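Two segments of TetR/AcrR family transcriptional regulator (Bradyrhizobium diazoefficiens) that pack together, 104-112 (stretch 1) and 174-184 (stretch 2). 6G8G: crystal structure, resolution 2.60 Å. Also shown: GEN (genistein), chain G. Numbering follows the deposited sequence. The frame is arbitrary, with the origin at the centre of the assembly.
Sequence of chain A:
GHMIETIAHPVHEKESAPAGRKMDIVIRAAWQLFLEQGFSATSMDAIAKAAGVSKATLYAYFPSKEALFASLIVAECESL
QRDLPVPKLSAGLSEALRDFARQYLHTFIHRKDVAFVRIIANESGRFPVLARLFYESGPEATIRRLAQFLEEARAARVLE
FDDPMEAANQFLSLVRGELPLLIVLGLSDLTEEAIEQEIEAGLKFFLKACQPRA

Stretch 1 104-112: YLHTFIHRK
Stretch 2 174-184: LVRGELPLLIV

Stretch 1 is helical from Tyr104 to Ile109, the end of a helix that begins earlier in the chain. His110 is the first residue to leave helical angles (phi/psi -95/16), and Arg111 follows at 48/50. Arg111 N donates a hydrogen bond to Phe108 O at 3.0 Å, and Lys112 N one to Thr107 O at 3.1 Å. Stretch 2 is broken in the middle. Its first helix ends at Arg176. Gly177 then takes a positive phi (44/-111), which favours glycine. A type II' turn runs from Arg176 to Leu179, closed by a hydrogen bond from Leu179 N to Arg176 O at 3.0 Å. A second helix covers 179-184 and continues onward.

Helices 104-109 and 179-184 run in nearly the same direction. Their axes cross at -23° and approach to 10.3 Å. The CA register pairs Leu105 with Arg176 (CA to CA 6.9 Å), Phe108 with Pro180 (CA to CA 6.5 Å) and Ile109 with Ile183 (CA to CA 7.1 Å).

The two stretches bury 495 Å² between them, both sides summed. Six side-chain pairs make apolar contacts. Leu105 (m, t) starts sideways, but its end reaches the other stretch. Leu105 CD2 lies 3.8 Å from Val175 CG1 (Val175 chi1 140°, between wells) and 4.3 Å from Leu179 CD1 (Leu179 m, t), so it bridges the break between the two helices. Val175 CG1 also sits at the edge of the Tyr104 ring, 4.2 Å from Tyr104 CD2. Phe108 (chi1 -79°, chi2 -79°) points toward stretch 2. Phe108 CE1 is 4.0 Å from Pro180 CG (C-gamma exo pucker), and Phe108 CZ is 3.6 Å from Arg176 CD, the aliphatic part of that arginine. Ile183 (m, t) has the largest covered area, 97 Å². Ile183 CD1 is 4.0 Å from Phe108 CB and 4.4 Å from Ile109 CG1 (Ile109 m, t).

One hydrogen bond crosses the interface. Arg176 NH1 donates to Tyr104 OH at 2.9 Å, with an angle of 151°. Tyr104 is t at chi1 with chi2 57°. Arg176 is t, t, p, with chi4 -125°. The hydroxyl lies near the guanidinium plane, which suits donation by an N-H.

Arg111 (m, t, t, chi4 -156°) extends over Ile183. Ile183 CG2 lies over one face of its guanidinium, 3.8 Å from Arg111 NE. Arg111 NH1 is 3.2 Å from Ile183 O, but the angle is too poor for a hydrogen bond.

Genistein touches both stretches. Genistein O14 is at the Phe108 ring edge, 3.7 Å from Phe108 CE1. Genistein C11 is 3.6 Å from Pro180 CB, and genistein C1 is 3.5 Å from Leu181 CD1.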

# COMPACT_ATOMS: atom_id res chain seq x y z
N TYR A 104 -2.94 15.35 0.72
CA TYR A 104 -2.90 13.91 1.00
C TYR A 104 -1.71 13.22 0.35
O TYR A 104 -0.99 12.47 0.99
CB TYR A 104 -4.17 13.28 0.46
CG TYR A 104 -4.31 11.83 0.67
CD1 TYR A 104 -4.25 11.28 1.93
CD2 TYR A 104 -4.52 11.00 -0.39
CE1 TYR A 104 -4.41 9.92 2.14
CE2 TYR A 104 -4.66 9.63 -0.21
CZ TYR A 104 -4.62 9.09 1.05
OH TYR A 104 -4.72 7.74 1.22
N LEU A 105 -1.46 13.53 -0.91
CA LEU A 105 -0.33 12.93 -1.57
C LEU A 105 0.98 13.44 -1.04
O LEU A 105 1.97 12.72 -1.11
CB LEU A 105 -0.38 13.16 -3.07
CG LEU A 105 -1.56 12.48 -3.74
CD1 LEU A 105 -1.48 12.69 -5.23
CD2 LEU A 105 -1.65 11.00 -3.45
N HIS A 106 1.04 14.68 -0.56
CA HIS A 106 2.27 15.19 -0.00
C HIS A 106 2.84 14.21 1.03
O HIS A 106 4.05 13.91 1.07
CB HIS A 106 1.95 16.55 0.67
CG HIS A 106 3.09 17.18 1.41
ND1 HIS A 106 4.12 17.85 0.78
CD2 HIS A 106 3.34 17.26 2.74
CE1 HIS A 106 4.97 18.30 1.70
NE2 HIS A 106 4.51 17.95 2.90
N THR A 107 1.96 13.71 1.87
CA THR A 107 2.37 12.75 2.88
C THR A 107 3.10 11.57 2.31
O THR A 107 4.05 11.08 2.88
CB THR A 107 1.12 12.14 3.53
OG1 THR A 107 0.55 13.13 4.39
CG2 THR A 107 1.43 10.86 4.32
N PHE A 108 2.58 11.04 1.25
CA PHE A 108 3.20 9.85 0.67
C PHE A 108 4.51 10.16 0.03
O PHE A 108 5.48 9.43 0.20
CB PHE A 108 2.31 9.25 -0.40
CG PHE A 108 1.21 8.47 0.16
CD1 PHE A 108 1.45 7.21 0.59
CD2 PHE A 108 -0.06 8.99 0.25
CE1 PHE A 108 0.42 6.44 1.11
CE2 PHE A 108 -1.10 8.25 0.79
CZ PHE A 108 -0.86 6.95 1.21
N ILE A 109 4.53 11.24 -0.72
CA ILE A 109 5.71 11.62 -1.50
C ILE A 109 6.90 11.91 -0.58
O ILE A 109 7.99 11.49 -0.85
CB ILE A 109 5.40 12.83 -2.35
CG1 ILE A 109 4.44 12.41 -3.46
CG2 ILE A 109 6.66 13.44 -2.92
CD1 ILE A 109 3.59 13.55 -3.97
N HIS A 110 6.65 12.56 0.55
CA HIS A 110 7.73 12.88 1.49
C HIS A 110 7.83 11.83 2.57
O HIS A 110 8.39 12.06 3.63
CB HIS A 110 7.52 14.31 2.06
CG HIS A 110 7.72 15.35 1.03
ND1 HIS A 110 6.70 15.78 0.22
CD2 HIS A 110 8.84 15.95 0.57
CE1 HIS A 110 7.16 16.62 -0.68
NE2 HIS A 110 8.46 16.74 -0.49
N ARG A 111 7.22 10.70 2.35
CA ARG A 111 7.39 9.54 3.19
C ARG A 111 7.27 9.86 4.66
O ARG A 111 8.10 9.46 5.46
CB ARG A 111 8.73 8.89 2.90
CG ARG A 111 8.97 8.59 1.45
CD ARG A 111 10.18 7.71 1.36
NE ARG A 111 10.57 7.56 -0.03
CZ ARG A 111 11.28 6.54 -0.49
NH1 ARG A 111 11.58 6.49 -1.79
NH2 ARG A 111 11.67 5.56 0.33
N LYS A 112 6.21 10.56 5.02
CA LYS A 112 6.00 10.96 6.40
C LYS A 112 5.37 9.86 7.28
O LYS A 112 5.32 10.03 8.47
CB LYS A 112 5.15 12.25 6.44
CG LYS A 112 5.72 13.44 5.64
CD LYS A 112 5.19 14.78 6.16
CE LYS A 112 5.24 15.95 5.16
NZ LYS A 112 6.57 16.54 4.80
N LEU A 174 -8.55 6.21 -5.54
CA LEU A 174 -8.32 6.65 -6.91
C LEU A 174 -7.10 7.54 -7.04
O LEU A 174 -6.28 7.36 -7.92
CB LEU A 174 -9.52 7.39 -7.44
CG LEU A 174 -10.68 6.45 -7.68
CD1 LEU A 174 -11.96 7.23 -7.87
CD2 LEU A 174 -10.40 5.56 -8.89
N VAL A 175 -6.99 8.50 -6.16
CA VAL A 175 -5.99 9.54 -6.23
C VAL A 175 -4.64 8.96 -5.87
O VAL A 175 -3.61 9.32 -6.43
CB VAL A 175 -6.41 10.66 -5.28
CG1 VAL A 175 -5.24 11.25 -4.53
CG2 VAL A 175 -7.13 11.73 -6.05
N ARG A 176 -4.67 8.08 -4.89
CA ARG A 176 -3.46 7.43 -4.40
C ARG A 176 -2.98 6.44 -5.43
O ARG A 176 -1.81 6.33 -5.69
CB ARG A 176 -3.85 6.69 -3.10
CG ARG A 176 -2.75 5.98 -2.39
CD ARG A 176 -3.24 5.53 -1.03
NE ARG A 176 -4.16 4.41 -1.14
CZ ARG A 176 -5.39 4.38 -0.64
NH1 ARG A 176 -5.89 5.42 0.01
NH2 ARG A 176 -6.12 3.30 -0.78
N GLY A 177 -3.92 5.71 -6.00
CA GLY A 177 -3.67 4.67 -6.96
C GLY A 177 -2.53 3.77 -6.58
O GLY A 177 -2.56 3.05 -5.60
N GLU A 178 -1.49 3.92 -7.37
CA GLU A 178 -0.38 3.02 -7.43
C GLU A 178 0.85 3.65 -6.78
O GLU A 178 1.91 3.03 -6.73
CB GLU A 178 -0.06 2.89 -8.90
CG GLU A 178 0.09 1.51 -9.43
CD GLU A 178 0.70 1.57 -10.84
OE1 GLU A 178 0.88 2.69 -11.42
OE2 GLU A 178 1.01 0.47 -11.34
N LEU A 179 0.76 4.92 -6.37
CA LEU A 179 1.95 5.67 -6.06
C LEU A 179 2.63 5.15 -4.84
O LEU A 179 3.83 5.13 -4.79
CB LEU A 179 1.68 7.17 -5.91
CG LEU A 179 1.01 7.77 -7.15
CD1 LEU A 179 0.28 9.04 -6.76
CD2 LEU A 179 2.04 8.07 -8.24
N PRO A 180 1.86 4.71 -3.86
CA PRO A 180 2.54 4.25 -2.66
C PRO A 180 3.53 3.14 -2.99
O PRO A 180 4.63 3.11 -2.47
CB PRO A 180 1.41 3.70 -1.81
CG PRO A 180 0.18 4.34 -2.30
CD PRO A 180 0.40 4.73 -3.71
N LEU A 181 3.12 2.23 -3.87
CA LEU A 181 3.95 1.14 -4.34
C LEU A 181 5.16 1.63 -5.10
O LEU A 181 6.28 1.25 -4.80
CB LEU A 181 3.16 0.21 -5.27
CG LEU A 181 4.02 -0.92 -5.87
CD1 LEU A 181 4.38 -1.94 -4.80
CD2 LEU A 181 3.28 -1.57 -7.01
N LEU A 182 4.93 2.51 -6.08
CA LEU A 182 6.04 3.08 -6.82
C LEU A 182 7.08 3.77 -5.90
O LEU A 182 8.28 3.61 -6.07
CB LEU A 182 5.49 4.07 -7.82
CG LEU A 182 4.68 3.37 -8.91
CD1 LEU A 182 3.95 4.36 -9.81
CD2 LEU A 182 5.59 2.52 -9.76
N ILE A 183 6.61 4.49 -4.90
CA ILE A 183 7.48 5.22 -4.01
C ILE A 183 8.34 4.27 -3.22
O ILE A 183 9.55 4.43 -3.12
CB ILE A 183 6.64 6.09 -3.06
CG1 ILE A 183 6.10 7.29 -3.83
CG2 ILE A 183 7.45 6.58 -1.88
CD1 ILE A 183 5.02 8.04 -3.09
N VAL A 184 7.68 3.33 -2.59
CA VAL A 184 8.32 2.29 -1.83
C VAL A 184 9.38 1.53 -2.63
O VAL A 184 10.41 1.17 -2.08
CB VAL A 184 7.20 1.36 -1.32
CG1 VAL A 184 7.69 -0.04 -1.11
CG2 VAL A 184 6.65 1.91 -0.03
C1 GEN G . 2.05 -4.02 -3.23
C2 GEN G . 1.45 -4.20 -4.52
O2 GEN G . 1.70 -5.32 -5.29
C3 GEN G . 0.56 -3.29 -5.10
C4 GEN G . 0.24 -2.14 -4.42
O4 GEN G . -0.62 -1.30 -5.04
C5 GEN G . 0.87 -1.90 -3.07
C6 GEN G . 0.57 -0.70 -2.29
O6 GEN G . -0.24 0.12 -2.81
C7 GEN G . 1.29 -0.50 -0.97
C8 GEN G . 2.15 -1.52 -0.45
O9 GEN G . 2.40 -2.64 -1.16
C10 GEN G . 1.81 -2.88 -2.43
C11 GEN G . 0.83 0.62 -0.09
C12 GEN G . 1.47 1.14 1.05
C13 GEN G . 0.75 2.09 1.84
C14 GEN G . -0.60 2.44 1.56
O14 GEN G . -1.29 3.34 2.32
C15 GEN G . -1.28 1.86 0.49
C16 GEN G . -0.57 0.95 -0.28